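Local structure of phage tail sheath protein (Desulfitobacterium hafniense, 3HXL) at residues A[34-39]-A[80-85]; A[110-115]-A[178-183]. The protein probably forms the subunit of the tube-like tail sheath of a contractile phage tail or a related particle. All blocks are in the same frame, centred on the assembly; numbering follows the deposited sequence.

In the fold
Interaction 1 lies near the middle of the chain, in a mixed sheet flanked by helices, whereas interaction 2 sits at the base of the beta-sandwich domain, with centres 25 Å apart and nearest atoms about 8 Å apart. The two follow in series: 34-39 with 80-85 closes before 110-115 meets 178-183. Strand 84-89 of interaction 1 leads toward the sandwich, and its Arg89 bonds to Gly110 O of interaction 2. From 178-183 the chain returns to helix 185-195, which packs on Ser37 and Pro39. Interaction 1 thus belongs to the central alpha/beta body, and interaction 2 joins the loop between strands 103-107 and 117-123 to the loop by which the chain leaves the sandwich.

Interaction 1. Residues A[34-39]-A[80-85]; sequences GIVSMP and KRAKTL
The flat carbonyl group of Gly34 is approached by two N-H groups of 80-85. Lys83 N lies in its plane on a lone pair, 2.9 Å from Gly34 O; Thr84 N, 3.1 Å from Gly34 O, is tilted 25° from that plane. In return, Val36 N gives a nearly straight bond of 2.9 Å to Thr84 O. On one face of the sheet, Val36 CG1 occupies the position between backbone N and carbonyl carbon (chi1 66°). There it touches Ala82 CB at 3.5 Å and Leu85 CD1 at 3.6 Å. The same Leu85 CD1 lies 4.2 Å from Met38 CB, and helices 263-276 and 73-78 cover this apolar group. On the other face Ile35 and Thr84 stand side by side, with Ile35 CG1 4.2 Å from Thr84 CB, while Thr84 OG1 bonds to Glu54. Leu85 CA also makes a CA-H...O contact of 3.2 Å with Val36 O. Helix 185-195 packs on Ser37, from the face that carries Ile35. Neighbouring parallel strands in register, Ile35 beside Thr84 and Val36 beside Leu85, with helices on both faces, are characteristic of a layered alpha/beta fold.

Interaction 2. Residues A[110-115]-A[178-183]; sequences GGARGN and GSDGAV
Asn115 OD1 accepts a hydrogen bond of 2.9 Å from Gly178 N, which lies in the plane of the side-chain carbonyl on a lone pair. The other end of the same amide serves the same residue: Asn115 ND2 donates to Gly178 O at 2.9 Å. That oxygen lies nearly in the amide plane of Asn115, but from its own side the donor stands 50° above the carbonyl plane of Gly178. With CG anti to the carbonyl carbon (chi1 -57°) the amide is carried to the backbone of Gly178, and the two bonds, one to each end, set which way round it lies. Gly178 carries no side chain, and its CA comes to 3.6 Å from Gly111 O, an oxygen that accepts the N-H of Gly114 in the short 3-10 turn. A second grip lies farther along 178-183, where Asp180 OD1 takes the N-H of Ala112 at 2.9 Å. Ala112 N meets the carboxylate from above its plane, 41° out of it. The same Asp180 OD1 lies 3.2 Å from Gly111 CA, while Asp180 OD2 bonds to Ser43 OG, so each carboxylate oxygen has its own hydrogen-bond donor. Close to this second grip, Gly111 CA makes a CA-H...O contact of 3.2 Å with Ser179 O. Thr94 forms backbone bonds to both Gly111 and Ser179, which ties a third strip of chain to the pair. The loop before strand 117-123 is thereby fastened to the one after strand 170-174, where the chain leaves the beta-sandwich. Chemically the contact is polar, built from backbone amides and two short side chains with little apolar packing. The carboxylate of Asp180, placed beside the start of the 3-10 turn, may gain from the dipole of the peptide groups of that turn.

Interaction 1. Residues A[34-39]-A[80-85]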
ATOM      1  N   GLY A  34      -6.994   3.910  -4.128  1.00 16.80           N
ATOM      2  CA  GLY A  34      -7.134   3.441  -2.762  1.00 14.69           C
ATOM      3  C   GLY A  34      -6.277   2.269  -2.322  1.00 13.82           C
ATOM      4  O   GLY A  34      -6.384   1.826  -1.183  1.00 16.29           O
ATOM      5  N   ILE A  35      -5.409   1.775  -3.197  1.00 12.77           N
ATOM      6  CA  ILE A  35      -4.586   0.630  -2.834  1.00 14.46           C
ATOM      7  C   ILE A  35      -3.128   0.981  -2.560  1.00 12.94           C
ATOM      8  O   ILE A  35      -2.418   1.471  -3.438  1.00 14.15           O
ATOM      9  CB  ILE A  35      -4.641  -0.445  -3.938  1.00 16.64           C
ATOM     10  CG1 ILE A  35      -6.094  -0.832  -4.204  1.00 22.07           C
ATOM     11  CG2 ILE A  35      -3.830  -1.658  -3.524  1.00 13.57           C
ATOM     12  CD1 ILE A  35      -6.275  -1.774  -5.374  1.00 33.71           C
ATOM     13  N   VAL A  36      -2.693   0.725  -1.332  1.00 14.25           N
ATOM     14  CA  VAL A  36      -1.316   0.997  -0.926  1.00 16.16           C
ATOM     15  C   VAL A  36      -0.627  -0.330  -0.595  1.00 15.34           C
ATOM     16  O   VAL A  36      -1.288  -1.294  -0.219  1.00 14.81           O
ATOM     17  CB  VAL A  36      -1.270   1.933   0.323  1.00 17.47           C
ATOM     18  CG1 VAL A  36      -1.848   1.222   1.542  1.00 12.58           C
ATOM     19  CG2 VAL A  36       0.164   2.377   0.601  1.00 14.42           C
ATOM     20  N   SER A  37       0.695  -0.390  -0.765  1.00 13.99           N
ATOM     21  CA  SER A  37       1.448  -1.604  -0.449  1.00 11.57           C
ATOM     22  C   SER A  37       2.687  -1.225   0.340  1.00 14.80           C
ATOM     23  O   SER A  37       3.296  -0.180   0.104  1.00 17.37           O
ATOM     24  CB  SER A  37       1.872  -2.355  -1.709  1.00 17.43           C
ATOM     25  OG  SER A  37       2.623  -3.508  -1.343  1.00 16.60           O
HETATM   26  N   MSE A  38       3.076  -2.084   1.267  1.00 15.69           N
HETATM   27  CA  MSE A  38       4.219  -1.775   2.103  1.00 19.96           C
HETATM   28  C   MSE A  38       4.981  -3.005   2.573  1.00 23.79           C
HETATM   29  O   MSE A  38       4.390  -3.992   3.001  1.00 20.03           O
HETATM   30  CB  MSE A  38       3.716  -0.962   3.299  1.00 19.49           C
HETATM   31  CG  MSE A  38       4.738  -0.525   4.325  1.00 22.06           C
HETATM   32 SE   MSE A  38       3.939   0.802   5.535  1.00 32.27          SE
HETATM   33  CE  MSE A  38       2.405  -0.285   6.108  1.00 19.67           C
ATOM     34  N   PRO A  39       6.316  -2.971   2.455  1.00 23.02           N
ATOM     35  CA  PRO A  39       7.135  -4.103   2.897  1.00 20.37           C
ATOM     36  C   PRO A  39       7.574  -3.822   4.342  1.00 19.93           C
ATOM     37  O   PRO A  39       8.152  -2.776   4.624  1.00 20.21           O
ATOM     38  CB  PRO A  39       8.298  -4.088   1.909  1.00 19.84           C
ATOM     39  CG  PRO A  39       8.516  -2.617   1.688  1.00 18.42           C
ATOM     40  CD  PRO A  39       7.093  -2.052   1.597  1.00 19.18           C
ATOM     41  N   LYS A  80      -5.194   4.824   7.323  1.00 17.52           N
ATOM     42  CA  LYS A  80      -5.964   5.991   7.741  1.00 16.51           C
ATOM     43  C   LYS A  80      -6.636   6.584   6.504  1.00 21.92           C
ATOM     44  O   LYS A  80      -7.769   7.059   6.573  1.00 16.71           O
ATOM     45  CB  LYS A  80      -5.065   7.040   8.422  1.00 15.82           C
ATOM     46  CG  LYS A  80      -4.862   6.782   9.910  1.00 17.48           C
ATOM     47  CD  LYS A  80      -3.910   7.768  10.571  1.00 16.03           C
ATOM     48  CE  LYS A  80      -3.896   7.557  12.086  1.00 19.78           C
ATOM     49  NZ  LYS A  80      -2.926   8.455  12.786  1.00 21.20           N
ATOM     50  N   ARG A  81      -5.953   6.530   5.362  1.00 14.16           N
ATOM     51  CA  ARG A  81      -6.517   7.078   4.130  1.00 14.07           C
ATOM     52  C   ARG A  81      -6.712   6.058   3.007  1.00 14.54           C
ATOM     53  O   ARG A  81      -7.510   6.283   2.100  1.00 13.93           O
ATOM     54  CB  ARG A  81      -5.641   8.226   3.613  1.00 17.22           C
ATOM     55  CG  ARG A  81      -5.506   9.423   4.557  1.00 19.89           C
ATOM     56  CD  ARG A  81      -6.793  10.242   4.615  1.00 19.06           C
ATOM     57  NE  ARG A  81      -6.619  11.534   5.287  1.00 24.03           N
ATOM     58  CZ  ARG A  81      -6.566  12.704   4.658  1.00 20.46           C
ATOM     59  NH1 ARG A  81      -6.668  12.758   3.338  1.00 19.58           N
ATOM     60  NH2 ARG A  81      -6.427  13.825   5.349  1.00 19.78           N
ATOM     61  N   ALA A  82      -5.987   4.945   3.061  1.00 18.61           N
ATOM     62  CA  ALA A  82      -6.102   3.917   2.026  1.00 17.18           C
ATOM     63  C   ALA A  82      -7.251   2.969   2.341  1.00 18.15           C
ATOM     64  O   ALA A  82      -7.627   2.800   3.498  1.00 17.92           O
ATOM     65  CB  ALA A  82      -4.797   3.138   1.920  1.00 18.60           C
ATOM     66  N   LYS A  83      -7.808   2.352   1.308  1.00 16.21           N
ATOM     67  CA  LYS A  83      -8.906   1.424   1.503  1.00 17.63           C
ATOM     68  C   LYS A  83      -8.387  -0.005   1.573  1.00 20.94           C
ATOM     69  O   LYS A  83      -8.990  -0.863   2.214  1.00 16.66           O
ATOM     70  CB  LYS A  83      -9.915   1.579   0.367  1.00 19.33           C
ATOM     71  CG  LYS A  83     -10.422   3.007   0.216  1.00 29.62           C
ATOM     72  CD  LYS A  83     -11.083   3.497   1.499  1.00 38.34           C
ATOM     73  CE  LYS A  83     -11.459   4.970   1.418  1.00 40.15           C
ATOM     74  NZ  LYS A  83     -10.267   5.844   1.267  1.00 46.11           N
ATOM     75  N   THR A  84      -7.260  -0.259   0.918  1.00 18.06           N
ATOM     76  CA  THR A  84      -6.674  -1.589   0.926  1.00 19.19           C
ATOM     77  C   THR A  84      -5.155  -1.530   1.053  1.00 20.70           C
ATOM     78  O   THR A  84      -4.494  -0.711   0.410  1.00 17.73           O
ATOM     79  CB  THR A  84      -7.026  -2.364  -0.363  1.00 24.55           C
ATOM     80  OG1 THR A  84      -8.448  -2.412  -0.519  1.00 25.87           O
ATOM     81  CG2 THR A  84      -6.488  -3.782  -0.291  1.00 22.65           C
ATOM     82  N   LEU A  85      -4.612  -2.400   1.897  1.00 16.06           N
ATOM     83  CA  LEU A  85      -3.177  -2.473   2.100  1.00 16.61           C
ATOM     84  C   LEU A  85      -2.659  -3.836   1.677  1.00 19.47           C
ATOM     85  O   LEU A  85      -3.194  -4.869   2.084  1.00 16.44           O
ATOM     86  CB  LEU A  85      -2.819  -2.251   3.574  1.00 17.41           C
ATOM     87  CG  LEU A  85      -1.362  -2.562   3.968  1.00 12.27           C
ATOM     88  CD1 LEU A  85      -0.433  -1.573   3.277  1.00 13.32           C
ATOM     89  CD2 LEU A  85      -1.188  -2.476   5.483  1.00 15.18           C
TER

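Interaction 2. Residues A[110-115]-A[178-183]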
ATOM      1  N   GLY A 110       7.468 -17.530  12.891  1.00 26.49           N
ATOM      2  CA  GLY A 110       8.685 -17.134  13.569  1.00 25.65           C
ATOM      3  C   GLY A 110       8.551 -15.682  13.994  1.00 24.42           C
ATOM      4  O   GLY A 110       7.754 -14.938  13.422  1.00 24.23           O
ATOM      5  N   GLY A 111       9.321 -15.281  14.998  1.00 23.03           N
ATOM      6  CA  GLY A 111       9.261 -13.913  15.473  1.00 23.28           C
ATOM      7  C   GLY A 111       9.307 -13.845  16.984  1.00 27.84           C
ATOM      8  O   GLY A 111       9.098 -14.852  17.665  1.00 30.15           O
ATOM      9  N   ALA A 112       9.580 -12.654  17.509  1.00 23.88           N
ATOM     10  CA  ALA A 112       9.658 -12.436  18.948  1.00 25.00           C
ATOM     11  C   ALA A 112       8.285 -12.564  19.600  1.00 26.61           C
ATOM     12  O   ALA A 112       8.178 -12.750  20.813  1.00 29.20           O
ATOM     13  CB  ALA A 112      10.241 -11.053  19.230  1.00 22.22           C
ATOM     14  N   ARG A 113       7.233 -12.461  18.797  1.00 27.02           N
ATOM     15  CA  ARG A 113       5.880 -12.566  19.325  1.00 23.03           C
ATOM     16  C   ARG A 113       5.649 -13.967  19.891  1.00 24.23           C
ATOM     17  O   ARG A 113       4.803 -14.164  20.761  1.00 23.53           O
ATOM     18  CB  ARG A 113       4.868 -12.247  18.224  1.00 24.06           C
ATOM     19  CG  ARG A 113       3.411 -12.314  18.647  1.00 21.69           C
ATOM     20  CD  ARG A 113       3.136 -11.529  19.919  1.00 25.56           C
ATOM     21  NE  ARG A 113       1.721 -11.177  20.015  1.00 22.88           N
ATOM     22  CZ  ARG A 113       1.143 -10.658  21.093  1.00 23.01           C
ATOM     23  NH1 ARG A 113       1.856 -10.429  22.187  1.00 29.32           N
ATOM     24  NH2 ARG A 113      -0.150 -10.362  21.072  1.00 21.59           N
ATOM     25  N   GLY A 114       6.414 -14.935  19.401  1.00 20.84           N
ATOM     26  CA  GLY A 114       6.278 -16.291  19.897  1.00 25.74           C
ATOM     27  C   GLY A 114       6.672 -16.403  21.362  1.00 29.54           C
ATOM     28  O   GLY A 114       6.181 -17.281  22.074  1.00 33.46           O
ATOM     29  N   ASN A 115       7.552 -15.519  21.826  1.00 29.73           N
ATOM     30  CA  ASN A 115       7.981 -15.563  23.222  1.00 31.30           C
ATOM     31  C   ASN A 115       6.911 -15.058  24.194  1.00 30.79           C
ATOM     32  O   ASN A 115       7.085 -15.137  25.410  1.00 27.87           O
ATOM     33  CB  ASN A 115       9.271 -14.762  23.425  1.00 33.68           C
ATOM     34  CG  ASN A 115      10.404 -15.234  22.534  1.00 41.26           C
ATOM     35  OD1 ASN A 115      10.649 -16.437  22.395  1.00 36.26           O
ATOM     36  ND2 ASN A 115      11.112 -14.284  21.934  1.00 39.73           N
ATOM     37  N   GLY A 178      12.381 -17.407  20.317  1.00 24.83           N
ATOM     38  CA  GLY A 178      11.780 -16.740  19.178  1.00 29.72           C
ATOM     39  C   GLY A 178      12.487 -15.425  18.906  1.00 31.62           C
ATOM     40  O   GLY A 178      13.018 -14.804  19.826  1.00 26.89           O
ATOM     41  N   SER A 179      12.504 -15.004  17.643  1.00 32.53           N
ATOM     42  CA  SER A 179      13.140 -13.746  17.261  1.00 33.28           C
ATOM     43  C   SER A 179      12.808 -13.360  15.823  1.00 31.20           C
ATOM     44  O   SER A 179      12.431 -14.203  15.008  1.00 28.44           O
ATOM     45  CB  SER A 179      14.660 -13.833  17.425  1.00 34.52           C
ATOM     46  OG  SER A 179      15.212 -14.832  16.592  1.00 35.07           O
ATOM     47  N   ASP A 180      12.958 -12.075  15.522  1.00 31.85           N
ATOM     48  CA  ASP A 180      12.670 -11.562  14.190  1.00 29.62           C
ATOM     49  C   ASP A 180      13.883 -11.707  13.275  1.00 33.67           C
ATOM     50  O   ASP A 180      13.747 -11.795  12.051  1.00 33.95           O
ATOM     51  CB  ASP A 180      12.245 -10.095  14.278  1.00 27.99           C
ATOM     52  CG  ASP A 180      11.057  -9.893  15.201  1.00 27.94           C
ATOM     53  OD1 ASP A 180      10.265 -10.846  15.355  1.00 25.28           O
ATOM     54  OD2 ASP A 180      10.905  -8.787  15.762  1.00 27.95           O
ATOM     55  N   GLY A 181      15.067 -11.735  13.876  1.00 33.66           N
ATOM     56  CA  GLY A 181      16.285 -11.881  13.103  1.00 33.86           C
ATOM     57  C   GLY A 181      16.639 -10.639  12.311  1.00 31.83           C
ATOM     58  O   GLY A 181      16.121  -9.554  12.572  1.00 30.47           O
ATOM     59  N   ALA A 182      17.531 -10.805  11.340  1.00 32.26           N
ATOM     60  CA  ALA A 182      17.970  -9.702  10.497  1.00 33.41           C
ATOM     61  C   ALA A 182      17.500  -9.920   9.068  1.00 35.24           C
ATOM     62  O   ALA A 182      17.608 -11.019   8.525  1.00 40.06           O
ATOM     63  CB  ALA A 182      19.487  -9.592  10.535  1.00 41.92           C
ATOM     64  N   VAL A 183      16.982  -8.866   8.456  1.00 33.25           N
ATOM     65  CA  VAL A 183      16.497  -8.965   7.091  1.00 35.32           C
ATOM     66  C   VAL A 183      17.597  -8.626   6.093  1.00 31.33           C
ATOM     67  O   VAL A 183      18.451  -7.779   6.355  1.00 30.26           O
ATOM     68  CB  VAL A 183      15.310  -8.013   6.863  1.00 42.80           C
ATOM     69  CG1 VAL A 183      15.772  -6.571   6.985  1.00 41.70           C
ATOM     70  CG2 VAL A 183      14.689  -8.271   5.507  1.00 44.05           C
TER